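PDB 3BY8: sensor histidine kinase DcuS from Escherichia coli, which senses C4-dicarboxylates such as fumarate through its periplasmic domain and activates the response regulator DcuR by phosphorylation. Local coordinates for residues F81-I86 with L107-T111; V20-A25 with V123-G127. One frame throughout, in Å; residues are numbered along the deposited sequence. Where two conformers were deposited one is given.

The periplasmic Cache domain of DcuS illustrates how one antiparallel sheet can serve two purposes, with a ligand on one face and a helix on the other. Contact 1 lies on the malate side, where the loop 81-86 meets strand 106-114; contact 2 lies on the reverse, where helix 8-25 packs against strand 120-129. Their centres are 11 Å apart, and the two strands are sheet neighbours, joined by V109 N to I126 O at 2.8 Å and T111 O to V124 N at 2.9 Å. On the ligand face, A125 CB packs against F110 CE2 at 3.5 Å. The side chain of I126, in contact 2, is about 9 Å from the bound malate at the nearest atoms.

Contact 1: residues F81-I86 with L107-T111; sequences FKGDDI and LRVFT. With LMR ((2S)-2-hydroxybutanedioic acid), chain B.
R108 reaches from its strand to D85 and K82 of the loop 81-86, and its chain can be read outward atom by atom. CB lies 3.8 Å from D85 OD2; a bend at chi2 (143°) keeps CD alongside it, at 3.6 Å, and a second at chi3 (57°) turns the guanidinium to the carboxylate. There NE gives a nearly straight bond to the syn lone pair of D85 OD2 (2.7 Å, 173°), while NH2 meets D85 OD1 at 2.9 Å. This side-on salt bridge holds the two flat groups almost coplanar. NH2 also gives a longer bond to a lone pair of K82 O, and NH1 ends on the malate hydroxyl, O2, at 2.9 Å, with a longer, more bent bond from NH2. That hydroxyl donates to K82 O (2.7 Å), and K82 N binds the malate carboxylate oxygen O1B (2.8 Å).

Next to these polar groups, F81 offers one ring face to malate C1 and the other to I86 CD1, while the F110 ring has D85 O over its centre. N99 binds D85 OD1 as well, so the second-shell acid is fixed. A methionine in place of R108 would probably leave the buried D85 carboxylate without its countercharge and deprive malate O2 of its guanidinium donors. The chemistry implies recognition of the hydroxyl as both donor and acceptor, by an arginine that D85, with K82 O, helps to hold in position.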
loop_
_atom_site.group_PDB
_atom_site.type_symbol
_atom_site.label_atom_id
_atom_site.label_comp_id
_atom_site.label_asym_id
_atom_site.label_seq_id
_atom_site.Cartn_x
_atom_site.Cartn_y
_atom_site.Cartn_z
ATOM N N PHE A 81 1.236 10.479 -3.629
ATOM C CA PHE A 81 1.779 9.740 -2.496
ATOM C C PHE A 81 2.924 10.541 -1.855
ATOM O O PHE A 81 3.684 11.213 -2.558
ATOM C CB PHE A 81 2.317 8.416 -3.018
ATOM C CG PHE A 81 2.765 7.469 -1.931
ATOM C CD1 PHE A 81 4.077 7.463 -1.474
ATOM C CD2 PHE A 81 1.847 6.596 -1.332
ATOM C CE1 PHE A 81 4.480 6.617 -0.453
ATOM C CE2 PHE A 81 2.241 5.739 -0.298
ATOM C CZ PHE A 81 3.538 5.739 0.146
ATOM N N LYS A 82 3.040 10.473 -0.536
ATOM C CA LYS A 82 4.127 11.143 0.161
ATOM C C LYS A 82 5.107 10.100 0.688
ATOM O O LYS A 82 4.742 9.263 1.503
ATOM C CB LYS A 82 3.606 11.995 1.327
ATOM C CG LYS A 82 4.753 12.659 2.083
ATOM C CD LYS A 82 4.298 13.405 3.322
ATOM C CE LYS A 82 3.778 14.780 2.992
ATOM N NZ LYS A 82 3.495 15.532 4.255
ATOM N N GLY A 83 6.345 10.153 0.206
ATOM C CA GLY A 83 7.371 9.220 0.627
ATOM C C GLY A 83 8.189 8.753 -0.558
ATOM O O GLY A 83 7.618 8.231 -1.539
ATOM N N ASP A 84 9.513 8.912 -0.486
ATOM C CA ASP A 84 10.354 8.484 -1.596
ATOM C C ASP A 84 10.490 6.971 -1.697
ATOM O O ASP A 84 11.013 6.430 -2.691
ATOM C CB ASP A 84 11.738 9.131 -1.492
ATOM C CG ASP A 84 11.693 10.614 -1.812
ATOM O OD1 ASP A 84 10.729 11.055 -2.488
ATOM O OD2 ASP A 84 12.634 11.320 -1.384
ATOM N N ASP A 85 9.980 6.267 -0.685
ATOM C CA ASP A 85 10.072 4.824 -0.717
ATOM C C ASP A 85 9.187 4.147 -1.753
ATOM O O ASP A 85 9.400 2.982 -2.059
ATOM C CB ASP A 85 9.922 4.197 0.692
ATOM C CG ASP A 85 8.807 4.815 1.559
ATOM O OD1 ASP A 85 8.350 5.960 1.365
ATOM O OD2 ASP A 85 8.420 4.113 2.518
ATOM N N ILE A 86 8.258 4.896 -2.341
ATOM C CA ILE A 86 7.442 4.337 -3.412
ATOM C C ILE A 86 8.205 4.316 -4.747
ATOM O O ILE A 86 7.852 3.576 -5.668
ATOM C CB ILE A 86 6.140 5.159 -3.617
ATOM C CG1 ILE A 86 5.172 4.388 -4.522
ATOM C CG2 ILE A 86 6.461 6.549 -4.222
ATOM C CD1 ILE A 86 3.747 4.923 -4.501
ATOM N N LEU A 107 6.581 1.059 9.188
ATOM C CA LEU A 107 7.343 0.074 8.443
ATOM C C LEU A 107 6.407 -0.079 7.240
ATOM O O LEU A 107 5.225 -0.427 7.373
ATOM C CB LEU A 107 7.434 -1.233 9.220
ATOM C CG LEU A 107 8.104 -2.366 8.456
ATOM C CD1 LEU A 107 9.509 -1.995 8.059
ATOM C CD2 LEU A 107 8.109 -3.609 9.362
ATOM N N ARG A 108 6.940 0.217 6.065
ATOM C CA ARG A 108 6.144 0.250 4.846
ATOM C C ARG A 108 6.673 -0.663 3.770
ATOM O O ARG A 108 7.864 -0.789 3.574
ATOM C CB ARG A 108 6.154 1.705 4.354
ATOM C CG ARG A 108 5.560 2.670 5.375
ATOM C CD ARG A 108 6.283 4.040 5.442
ATOM N NE ARG A 108 6.343 4.772 4.167
ATOM C CZ ARG A 108 5.533 5.758 3.821
ATOM N NH1 ARG A 108 4.549 6.175 4.614
ATOM N NH2 ARG A 108 5.764 6.405 2.679
ATOM N N VAL A 109 5.747 -1.309 3.064
ATOM C CA VAL A 109 6.090 -2.205 1.978
ATOM C C VAL A 109 5.342 -1.793 0.711
ATOM O O VAL A 109 4.249 -1.181 0.752
ATOM C CB VAL A 109 5.788 -3.709 2.324
ATOM C CG1 VAL A 109 6.493 -4.056 3.654
ATOM C CG2 VAL A 109 4.286 -3.997 2.407
ATOM N N PHE A 110 5.937 -2.182 -0.414
ATOM C CA PHE A 110 5.406 -1.752 -1.714
ATOM C C PHE A 110 5.558 -2.852 -2.727
ATOM O O PHE A 110 6.595 -3.519 -2.776
ATOM C CB PHE A 110 6.232 -0.546 -2.261
ATOM C CG PHE A 110 6.243 0.647 -1.362
ATOM C CD1 PHE A 110 7.084 0.684 -0.239
ATOM C CD2 PHE A 110 5.417 1.743 -1.624
ATOM C CE1 PHE A 110 7.090 1.812 0.606
ATOM C CE2 PHE A 110 5.430 2.852 -0.792
ATOM C CZ PHE A 110 6.270 2.891 0.328
ATOM N N THR A 111 4.539 -3.031 -3.564
ATOM C CA THR A 111 4.631 -4.008 -4.643
ATOM C C THR A 111 3.915 -3.451 -5.890
ATOM O O THR A 111 2.925 -2.733 -5.785
ATOM C CB THR A 111 4.051 -5.400 -4.203
ATOM O OG1 THR A 111 4.550 -6.418 -5.083
ATOM C CG2 THR A 111 2.507 -5.410 -4.248
HETATM C C1 LMR B . 0.911 8.158 1.733
HETATM O O1A LMR B . -0.224 7.816 1.520
HETATM O O1B LMR B . 1.307 9.281 1.359
HETATM C C2 LMR B . 1.673 7.382 2.763
HETATM O O2 LMR B . 2.963 8.051 3.103
HETATM C C3 LMR B . 0.814 6.976 3.977
HETATM C C4 LMR B . 0.744 8.152 4.972
HETATM O O4A LMR B . 0.066 9.136 4.684
HETATM O O4B LMR B . 1.436 8.119 6.031
#

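Contact 2: residues V20-A25 with V123-G127; sequences VARTLA and VVAIG
V124, I126 and A21 bury the most surface here, and between them they show how a helix can be seated on a sheet by aliphatic side chains packed on one another and on helix backbone atoms. Both strand residues direct their side chains at helix 8-25, and A21 is the small residue that lets them come close: its CA is 5.6 Å from the CA of V124.

V124 sets its two methyls against the turn from A21 to A25. CG1, anti to the backbone N (chi1 -179°), lies against the CA and CB of A21, the methyl-to-methyl distance to CB being 4.0 Å. CG2 instead rests where one helical turn closes, 3.8 Å from A21 O and 3.9 Å from A25 N, two atoms that are themselves hydrogen-bonded to each other. The methyl thus packs on peptide groups whose polar needs the helix already meets. L24 CB and A25 CB border the same methyl more loosely.

I126 packs nearer the N-terminal end of the segment, on V20 and A21. Its extended chain (chi2 -172°) carries CD1 to the helix surface, where it meets A21 N at 3.4 Å, V20 CG1 at 3.5 Å and A21 CB at 3.7 Å. V20 crosses it at about a right angle, with CG1 against that methyl. Beyond the two segments, I59 of strand 58-63 touches V20, L24 and I126, and helix 43-53 brings V50 to V20 and I46 to L24.

The segment axes approach to 8.1 Å and run roughly antiparallel, at 152°. A long N-terminal helix laid along one face of an antiparallel sheet, with the ligand held on the other, is the PAS-like architecture of periplasmic Cache sensor domains.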
loop_
_atom_site.group_PDB
_atom_site.type_symbol
_atom_site.label_atom_id
_atom_site.label_comp_id
_atom_site.label_asym_id
_atom_site.label_seq_id
_atom_site.Cartn_x
_atom_site.Cartn_y
_atom_site.Cartn_z
ATOM N N VAL A 20 -0.260 -9.306 1.869
ATOM C CA VAL A 20 -1.496 -8.558 1.657
ATOM C C VAL A 20 -1.378 -7.679 0.403
ATOM O O VAL A 20 -2.277 -7.669 -0.437
ATOM C CB VAL A 20 -1.834 -7.664 2.887
ATOM C CG1 VAL A 20 -3.069 -6.805 2.643
ATOM C CG2 VAL A 20 -2.014 -8.564 4.145
ATOM N N ALA A 21 -0.252 -6.975 0.260
ATOM C CA ALA A 21 -0.079 -6.077 -0.877
ATOM C C ALA A 21 -0.103 -6.831 -2.192
ATOM O O ALA A 21 -0.752 -6.408 -3.139
ATOM C CB ALA A 21 1.227 -5.348 -0.708
ATOM N N ARG A 22 0.576 -7.970 -2.241
ATOM C CA ARG A 22 0.639 -8.788 -3.447
ATOM C C ARG A 22 -0.745 -9.313 -3.798
ATOM O O ARG A 22 -1.141 -9.347 -4.956
ATOM C CB ARG A 22 1.596 -9.965 -3.240
ATOM C CG ARG A 22 3.059 -9.546 -3.168
ATOM C CD ARG A 22 3.882 -10.742 -2.692
ATOM N NE ARG A 22 5.306 -10.463 -2.724
ATOM C CZ ARG A 22 6.251 -11.345 -2.413
ATOM N NH1 ARG A 22 5.919 -12.586 -2.044
ATOM N NH2 ARG A 22 7.535 -10.993 -2.468
ATOM N N THR A 23 -1.498 -9.708 -2.779
ATOM C CA THR A 23 -2.826 -10.214 -3.035
ATOM C C THR A 23 -3.698 -9.126 -3.659
ATOM O O THR A 23 -4.385 -9.362 -4.679
ATOM C CB THR A 23 -3.432 -10.717 -1.727
ATOM O OG1 THR A 23 -2.612 -11.769 -1.208
ATOM C CG2 THR A 23 -4.852 -11.271 -1.991
ATOM N N LEU A 24 -3.675 -7.932 -3.081
ATOM C CA LEU A 24 -4.453 -6.823 -3.624
ATOM C C LEU A 24 -3.976 -6.437 -5.020
ATOM O O LEU A 24 -4.803 -6.028 -5.850
ATOM C CB LEU A 24 -4.351 -5.616 -2.715
ATOM C CG LEU A 24 -5.073 -5.778 -1.399
ATOM C CD1 LEU A 24 -4.826 -4.580 -0.499
ATOM C CD2 LEU A 24 -6.537 -5.916 -1.667
ATOM N N ALA A 25 -2.685 -6.523 -5.288
ATOM C CA ALA A 25 -2.209 -6.157 -6.621
ATOM C C ALA A 25 -2.982 -6.916 -7.718
ATOM O O ALA A 25 -3.043 -6.470 -8.864
ATOM C CB ALA A 25 -0.722 -6.444 -6.727
ATOM N N VAL A 123 0.774 0.739 -8.000
ATOM C CA VAL A 123 1.502 0.245 -6.848
ATOM C C VAL A 123 0.546 0.048 -5.675
ATOM O O VAL A 123 -0.422 0.783 -5.534
ATOM C CB VAL A 123 2.565 1.301 -6.413
ATOM C CG1 VAL A 123 3.254 0.874 -5.112
ATOM C CG2 VAL A 123 3.603 1.477 -7.522
ATOM N N VAL A 124 0.794 -0.988 -4.885
ATOM C CA VAL A 124 0.065 -1.147 -3.618
ATOM C C VAL A 124 1.131 -0.891 -2.539
ATOM O O VAL A 124 2.174 -1.560 -2.488
ATOM C CB VAL A 124 -0.519 -2.549 -3.371
ATOM C CG1 VAL A 124 -1.250 -2.540 -2.037
ATOM C CG2 VAL A 124 -1.482 -2.948 -4.485
ATOM N N ALA A 125 0.848 0.118 -1.705
ATOM C CA ALA A 125 1.707 0.510 -0.587
ATOM C C ALA A 125 0.986 0.180 0.729
ATOM O O ALA A 125 -0.182 0.552 0.891
ATOM C CB ALA A 125 1.986 2.024 -0.660
ATOM N N ILE A 126 1.669 -0.479 1.667
ATOM C CA ILE A 126 1.035 -0.834 2.965
ATOM C C ILE A 126 1.970 -0.483 4.125
ATOM O O ILE A 126 3.173 -0.700 4.034
ATOM C CB ILE A 126 0.696 -2.348 3.009
ATOM C CG1 ILE A 126 -0.356 -2.638 1.939
ATOM C CG2 ILE A 126 0.218 -2.768 4.417
ATOM C CD1 ILE A 126 -0.940 -4.074 1.994
ATOM N N GLY A 127 1.415 0.101 5.183
ATOM C CA GLY A 127 2.234 0.444 6.326
ATOM C C GLY A 127 1.767 -0.230 7.607
ATOM O O GLY A 127 0.562 -0.478 7.789
#